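Local coordinates for fibronectin type III domain-containing protein (PDB 6P2K) that probably hydrolyses the beta-1,4-glucan backbone of xyloglucan, acting as a glycoside hydrolase of family 74, at residues B[98-102]-B[128-133]. Numbering follows the deposited sequence.
Sequences ENKSI and IGKFGE
The side-chain amide of N99 stands almost perpendicular to the ring of F131, their planes 89° apart. It rests against CB and the carbonyl O of F131. The ring leads away from N99 and meets Y79 and Y712. The contact lies in one of the two seven-bladed beta-propellers of the GH74 module, the part of the longer protein held in this chain. Residues 98-102 lead from one four-stranded blade into the first strand of the next. Residues 128-133 belong to the loop between the second and third strands of that next blade. D124, a zinc ligand, lies earlier in that loop. A type I turn from G129 to G132 brings E133 to face S101. E133 CG lies anti to its carbonyl carbon (chi1 -82°) and the chain is extended beyond it, which carries the carboxylate to the S101 backbone. E133 OE1 accepts the N-H of S101 N through its syn lone pair at 2.9 Å, with a bent N-H...O angle of 146°. E133 OE2 forms a salt bridge with R164, and K100 NZ stays 4.2 Å from E133 OE2, too far for a second one. A glutamine here would probably leave R164 without its charged mate. S101 points OG to the carbonyl O of G120, while S101 CB packs on I128 CD1 at 3.7 Å. One water donates to both E133 OE2 and S101 O, each at 2.8 Å.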
loop_
_atom_site.group_PDB
_atom_site.type_symbol
_atom_site.label_atom_id
_atom_site.label_comp_id
_atom_site.label_asym_id
_atom_site.label_seq_id
_atom_site.Cartn_x
_atom_site.Cartn_y
_atom_site.Cartn_z
ATOM N N GLU B 98 48.593 -48.773 0.108
ATOM C CA GLU B 98 47.605 -48.841 1.178
ATOM C C GLU B 98 48.053 -47.992 2.358
ATOM O O GLU B 98 49.213 -48.051 2.772
ATOM C CB GLU B 98 47.395 -50.289 1.621
ATOM C CG GLU B 98 46.663 -51.136 0.594
ATOM C CD GLU B 98 45.883 -52.283 1.211
ATOM O OE1 GLU B 98 45.875 -53.393 0.633
ATOM O OE2 GLU B 98 45.272 -52.067 2.277
ATOM N N ASN B 99 47.128 -47.193 2.895
ATOM C CA ASN B 99 47.392 -46.296 4.018
ATOM C C ASN B 99 48.406 -45.210 3.663
ATOM O O ASN B 99 49.079 -44.674 4.550
ATOM C CB ASN B 99 47.855 -47.081 5.256
ATOM C CG ASN B 99 47.452 -46.418 6.561
ATOM O OD1 ASN B 99 47.017 -45.268 6.578
ATOM N ND2 ASN B 99 47.600 -47.145 7.662
ATOM N N LYS B 100 48.524 -44.864 2.380
ATOM C CA LYS B 100 49.491 -43.878 1.898
ATOM C C LYS B 100 48.755 -42.812 1.095
ATOM O O LYS B 100 48.380 -43.051 -0.054
ATOM C CB LYS B 100 50.567 -44.540 1.036
ATOM C CG LYS B 100 51.469 -45.519 1.767
ATOM C CD LYS B 100 52.197 -44.850 2.916
ATOM C CE LYS B 100 53.213 -43.843 2.400
ATOM N NZ LYS B 100 54.295 -43.574 3.388
ATOM N N SER B 101 48.566 -41.632 1.680
ATOM C CA SER B 101 47.858 -40.557 0.989
ATOM C C SER B 101 48.645 -40.081 -0.226
ATOM O O SER B 101 49.814 -39.702 -0.109
ATOM C CB SER B 101 47.611 -39.390 1.944
ATOM O OG SER B 101 46.762 -38.425 1.355
ATOM N N ILE B 102 47.994 -40.080 -1.388
ATOM C CA ILE B 102 48.624 -39.735 -2.658
ATOM C C ILE B 102 47.852 -38.594 -3.301
ATOM O O ILE B 102 46.619 -38.644 -3.391
ATOM C CB ILE B 102 48.692 -40.952 -3.597
ATOM C CG1 ILE B 102 49.575 -42.025 -2.980
ATOM C CG2 ILE B 102 49.227 -40.573 -4.965
ATOM C CD1 ILE B 102 49.409 -43.335 -3.635
ATOM N N ILE B 128 45.516 -35.609 7.509
ATOM C CA ILE B 128 46.548 -36.589 7.184
ATOM C C ILE B 128 46.686 -37.648 8.270
ATOM O O ILE B 128 47.209 -38.738 8.010
ATOM C CB ILE B 128 47.893 -35.875 6.915
ATOM C CG1 ILE B 128 48.911 -36.832 6.285
ATOM C CG2 ILE B 128 48.454 -35.285 8.199
ATOM C CD1 ILE B 128 48.362 -37.654 5.136
ATOM N N GLY B 129 46.208 -37.372 9.478
ATOM C CA GLY B 129 46.327 -38.322 10.561
ATOM C C GLY B 129 45.140 -39.229 10.797
ATOM O O GLY B 129 45.162 -40.009 11.754
ATOM N N LYS B 130 44.107 -39.170 9.949
ATOM C CA LYS B 130 42.877 -39.907 10.228
ATOM C C LYS B 130 43.114 -41.415 10.249
ATOM O O LYS B 130 42.483 -42.135 11.032
ATOM C CB LYS B 130 41.801 -39.545 9.204
ATOM C CG LYS B 130 41.287 -38.113 9.303
ATOM C CD LYS B 130 40.439 -37.888 10.545
ATOM C CE LYS B 130 39.799 -36.504 10.522
ATOM N NZ LYS B 130 39.146 -36.149 11.815
ATOM N N PHE B 131 44.013 -41.912 9.399
ATOM C CA PHE B 131 44.349 -43.332 9.371
ATOM C C PHE B 131 45.738 -43.615 9.939
ATOM O O PHE B 131 46.345 -44.638 9.606
ATOM C CB PHE B 131 44.247 -43.885 7.949
ATOM C CG PHE B 131 42.868 -43.807 7.355
ATOM C CD1 PHE B 131 41.915 -44.771 7.647
ATOM C CD2 PHE B 131 42.533 -42.785 6.482
ATOM C CE1 PHE B 131 40.650 -44.709 7.090
ATOM C CE2 PHE B 131 41.269 -42.715 5.923
ATOM C CZ PHE B 131 40.326 -43.679 6.228
ATOM N N GLY B 132 46.260 -42.721 10.778
ATOM C CA GLY B 132 47.499 -42.955 11.486
ATOM C C GLY B 132 48.743 -42.386 10.836
ATOM O O GLY B 132 49.825 -42.482 11.428
ATOM N N GLU B 133 48.635 -41.808 9.645
ATOM C CA GLU B 133 49.799 -41.215 9.007
ATOM C C GLU B 133 50.197 -39.921 9.715
ATOM O O GLU B 133 49.424 -39.330 10.473
ATOM C CB GLU B 133 49.526 -40.939 7.526
ATOM C CG GLU B 133 49.695 -42.145 6.612
ATOM C CD GLU B 133 49.686 -41.767 5.140
ATOM O OE1 GLU B 133 48.587 -41.691 4.547
ATOM O OE2 GLU B 133 50.778 -41.551 4.574
HETATM O O HOH W 1 51.395 -40.456 2.094
#